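Local coordinates for lipase aflb (Neosartorya fumigata, PDB 6IDY), which is a fungal lipase of the alpha/beta-hydrolase fold that probably hydrolyses ester bonds of lipid substrates, at residues P167-A173 with N196-L202; L102-L106 with I417-E421. All blocks are in the same frame, centred on the assembly; numbering follows the deposited sequence.

Contact 1. Residues P167-A173 with N196-L202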
# COMPACT_ATOMS: atom_id res chain seq x y z
N PRO A 167 -3.95 -0.04 2.95
CA PRO A 167 -2.54 0.36 3.09
C PRO A 167 -1.55 -0.76 2.79
O PRO A 167 -1.94 -1.92 2.65
CB PRO A 167 -2.46 0.77 4.56
CG PRO A 167 -3.42 -0.14 5.23
CD PRO A 167 -4.58 -0.22 4.28
N GLY A 168 -0.27 -0.38 2.74
CA GLY A 168 0.83 -1.30 2.53
C GLY A 168 1.54 -1.62 3.84
O GLY A 168 1.08 -1.22 4.92
N THR A 169 2.66 -2.32 3.74
CA THR A 169 3.47 -2.75 4.87
C THR A 169 4.02 -1.59 5.69
O THR A 169 4.54 -0.61 5.13
CB THR A 169 4.60 -3.67 4.39
OG1 THR A 169 4.03 -4.78 3.70
CG2 THR A 169 5.50 -4.14 5.51
N ALA A 170 3.89 -1.71 7.04
CA ALA A 170 4.44 -0.82 8.06
C ALA A 170 3.98 0.65 7.96
O ALA A 170 4.51 1.50 8.68
CB ALA A 170 5.96 -0.90 8.03
N THR A 171 3.02 0.95 7.08
CA THR A 171 2.60 2.33 6.87
C THR A 171 1.09 2.49 7.02
O THR A 171 0.34 1.82 6.31
CB THR A 171 3.15 2.87 5.52
OG1 THR A 171 4.38 2.22 5.19
CG2 THR A 171 3.39 4.38 5.56
N PRO A 172 0.63 3.35 7.97
CA PRO A 172 -0.82 3.54 8.14
C PRO A 172 -1.47 4.14 6.90
O PRO A 172 -0.85 4.95 6.22
CB PRO A 172 -0.93 4.51 9.34
CG PRO A 172 0.40 4.50 9.98
CD PRO A 172 1.39 4.21 8.89
N ALA A 173 -2.72 3.75 6.62
CA ALA A 173 -3.50 4.21 5.48
C ALA A 173 -3.68 5.71 5.42
O ALA A 173 -3.45 6.30 4.36
CB ALA A 173 -4.86 3.53 5.48
N ASN A 196 -7.31 1.60 8.39
CA ASN A 196 -6.10 1.63 9.20
C ASN A 196 -5.98 0.26 9.86
O ASN A 196 -6.66 -0.02 10.84
CB ASN A 196 -6.14 2.76 10.22
CG ASN A 196 -6.09 4.13 9.59
OD1 ASN A 196 -5.21 4.44 8.78
ND2 ASN A 196 -7.05 4.98 9.94
N ILE A 197 -5.16 -0.63 9.25
CA ILE A 197 -4.94 -1.98 9.76
C ILE A 197 -4.10 -1.91 11.05
O ILE A 197 -3.03 -1.29 11.02
CB ILE A 197 -4.32 -2.93 8.68
CG1 ILE A 197 -5.30 -3.09 7.48
CG2 ILE A 197 -3.92 -4.29 9.28
CD1 ILE A 197 -4.72 -3.77 6.20
N PRO A 198 -4.59 -2.46 12.19
CA PRO A 198 -3.81 -2.39 13.45
C PRO A 198 -2.41 -3.00 13.31
O PRO A 198 -2.22 -3.97 12.57
CB PRO A 198 -4.67 -3.17 14.45
CG PRO A 198 -6.06 -3.13 13.88
CD PRO A 198 -5.86 -3.19 12.39
N GLN A 199 -1.43 -2.38 14.00
CA GLN A 199 -0.00 -2.75 13.99
C GLN A 199 0.61 -2.43 12.61
O GLN A 199 1.62 -3.02 12.22
CB GLN A 199 0.23 -4.22 14.43
CG GLN A 199 -0.01 -4.51 15.92
CD GLN A 199 -1.43 -4.33 16.40
OE1 GLN A 199 -1.77 -3.35 17.08
NE2 GLN A 199 -2.31 -5.26 16.06
N ALA A 200 -0.04 -1.50 11.87
CA ALA A 200 0.35 -1.01 10.55
C ALA A 200 0.73 -2.13 9.58
O ALA A 200 1.82 -2.12 9.00
CB ALA A 200 1.48 0.02 10.68
N SER A 201 -0.16 -3.14 9.44
CA SER A 201 0.01 -4.29 8.52
C SER A 201 1.28 -5.13 8.78
O SER A 201 1.72 -5.85 7.88
CB SER A 201 -0.04 -3.83 7.06
OG SER A 201 -1.18 -3.02 6.81
N LEU A 202 1.87 -5.05 9.99
CA LEU A 202 3.08 -5.82 10.32
C LEU A 202 2.76 -7.18 10.95
O LEU A 202 3.61 -8.06 10.93
CB LEU A 202 4.07 -5.03 11.17
CG LEU A 202 4.79 -3.88 10.45
CD1 LEU A 202 5.51 -3.01 11.43
CD2 LEU A 202 5.76 -4.41 9.38
O HOH W 1 -1.25 -4.00 4.19
O HOH W 2 -0.75 -0.40 7.35
O HOH W 3 -2.86 0.96 8.29
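Ala170 N gives a weak, strongly bent hydrogen bond to Ala200 O (2.9 Å, N-H...O angle 117°), joining the loops that leave two neighbouring parallel strands of an alpha/beta-hydrolase sheet, 161-166 and 190-195. Gly168 to Thr171 form a type II turn, while Ala200 and Ser201 lie in left-handed backbone conformation and Leu202 N bonds back to Gln199 O, so a turn faces a turn. Ser201 CB sits 3.6 Å from Gly168 O. Its first torsion (-50°) lays OG beside its own backbone N and anti to the carbonyl carbon, where two waters take it up. OG donates to one, 2.8 Å from its oxygen, and that water donates on to Pro167 O; the second donates to both OG and Thr171 O. The serine hydroxyl is thus gripped twice and links, through water, the carbonyl just before the turn (Pro167) and that of its last residue (Thr171) to the facing loop. Next to it, Leu202 straddles Ala170: CD2 lies 3.8 Å from Ala170 CB, and also reaches Thr169 CG2. Thr169 turns its hydroxyl to Gln234 and Gln288; loop 167-173 takes the place where, as in Candida antarctica lipase B, part of the oxyanion hole is probably built. Across the far end, Asn196 OD1 rests 3.4 Å from Ala173 CB and accepts from Gly174 N in the first turn of helix 173-178, while ND2 donates to Leu110 O and Ser112 O. Beside it a third water accepts from Ala173 N at 3.3 Å and, weakly, from Ile197 N.

Contact 2. Residues L102-L106 with I417-E421; sequences LNGYL and IALAE
Ile417 lays its CG2 methyl over one face of the Tyr105 ring, a CH-pi contact 3.8 Å from CG2 to the ring centroid and 19° off the normal, displaced toward the CD2-CE2 rim. CG1 of the same isoleucine reaches back along the ring toward Tyr105 CG and CD1, and Ile417 CD1 goes on to meet Tyr105 CB and, at 3.7 Å, Leu102 CD2. Leu106 CG lies over the opposite face, offset toward the rim, so aliphatic carbons stand on both sides. Tyr105 CG sits between the backbone N and the carbonyl carbon (chi1 81°), a torsion that carries the ring toward helix 414-424. At its far edge the phenol OH donates to Glu421 OE2 (2.7 Å), meeting the carboxylate on its anti side and 28° out of its plane. Ring and carboxylate stand nearly perpendicular, and the glutamate chain, bent at chi2, brings OE2 to within 3.3 Å of Tyr105 CE2. The bond holds the position of the phenol oxygen and probably favours the charged carboxylate, while the aliphatic groups on the two faces limit the ring's rotation. Thr175 of helix 173-178 and Ile19 of helix 16-24 pack around the tyrosine. On the flank of the alpha/beta-hydrolase core, the end of helix 96-103 and the residues just after it are packed on helix 414-424, joining the N-terminal helical region to a helix near the C-terminus.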
# COMPACT_ATOMS: atom_id res chain seq x y z
N LEU A 102 4.72 14.21 9.26
CA LEU A 102 5.03 12.77 9.34
C LEU A 102 5.43 12.36 10.76
O LEU A 102 5.10 11.25 11.19
CB LEU A 102 6.16 12.40 8.36
CG LEU A 102 5.89 12.56 6.86
CD1 LEU A 102 7.17 12.46 6.07
CD2 LEU A 102 4.89 11.51 6.34
N ASN A 103 6.11 13.27 11.50
CA ASN A 103 6.55 13.05 12.88
C ASN A 103 5.39 12.79 13.85
O ASN A 103 5.55 11.99 14.78
CB ASN A 103 7.45 14.20 13.36
CG ASN A 103 8.12 13.95 14.69
OD1 ASN A 103 8.82 12.95 14.90
ND2 ASN A 103 7.94 14.87 15.63
N GLY A 104 4.25 13.43 13.62
CA GLY A 104 3.06 13.28 14.46
C GLY A 104 2.00 12.33 13.94
O GLY A 104 0.83 12.49 14.27
N TYR A 105 2.41 11.30 13.15
CA TYR A 105 1.50 10.32 12.53
C TYR A 105 0.71 9.46 13.54
O TYR A 105 -0.44 9.13 13.26
CB TYR A 105 2.25 9.42 11.51
CG TYR A 105 3.03 8.27 12.12
CD1 TYR A 105 4.28 8.49 12.71
CD2 TYR A 105 2.52 6.98 12.12
CE1 TYR A 105 4.99 7.44 13.29
CE2 TYR A 105 3.23 5.93 12.70
CZ TYR A 105 4.46 6.16 13.28
OH TYR A 105 5.17 5.12 13.84
N LEU A 106 1.33 9.07 14.68
CA LEU A 106 0.69 8.21 15.70
C LEU A 106 -0.55 8.81 16.35
O LEU A 106 -1.51 8.09 16.61
CB LEU A 106 1.69 7.79 16.79
CG LEU A 106 2.65 6.65 16.48
CD1 LEU A 106 3.54 6.40 17.65
CD2 LEU A 106 1.91 5.35 16.16
N ILE A 417 8.25 6.45 8.25
CA ILE A 417 7.25 5.87 9.14
C ILE A 417 7.38 4.33 9.09
O ILE A 417 7.40 3.68 10.15
CB ILE A 417 5.82 6.35 8.78
CG1 ILE A 417 5.66 7.85 9.10
CG2 ILE A 417 4.75 5.52 9.51
CD1 ILE A 417 4.42 8.49 8.49
N ALA A 418 7.50 3.77 7.87
CA ALA A 418 7.65 2.33 7.66
C ALA A 418 8.84 1.78 8.47
O ALA A 418 8.68 0.76 9.14
CB ALA A 418 7.79 2.00 6.18
N LEU A 419 9.98 2.52 8.50
CA LEU A 419 11.15 2.11 9.26
C LEU A 419 10.88 2.12 10.76
O LEU A 419 11.19 1.15 11.44
CB LEU A 419 12.40 2.94 8.93
CG LEU A 419 13.69 2.48 9.64
CD1 LEU A 419 14.11 1.08 9.20
CD2 LEU A 419 14.81 3.47 9.44
N ALA A 420 10.28 3.23 11.27
CA ALA A 420 9.92 3.38 12.67
C ALA A 420 8.99 2.25 13.13
O ALA A 420 9.27 1.63 14.15
CB ALA A 420 9.25 4.73 12.89
N GLU A 421 7.94 1.94 12.34
CA GLU A 421 7.00 0.86 12.65
C GLU A 421 7.68 -0.52 12.68
O GLU A 421 7.44 -1.30 13.61
CB GLU A 421 5.81 0.85 11.67
CG GLU A 421 4.78 1.95 11.92
CD GLU A 421 3.97 1.83 13.20
OE1 GLU A 421 3.67 0.69 13.62
OE2 GLU A 421 3.63 2.88 13.78

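Both contacts are largely buried, but the centre of contact 1 is about 8 Å, and that of contact 2 about 15 Å, from the centre of the chain, with exposed Leu106 at the edge of contact 2. Contact 1 joins loops of the core sheet and relies on backbone atoms, turns and bridging waters; contact 2 packs the end of helix 96-103 and the residues just after it on helix 414-424, through aliphatic-aromatic packing and one side-chain hydrogen bond. Helix 414-424 connects them: Glu421 CG lies 3.3 Å from Ala170 O, and Ala418 packs on Ala170 and Thr171. Helix 173-178 also meets contact 2 through Thr175. Both segments of contact 1 fall, in sequence, between those of contact 2.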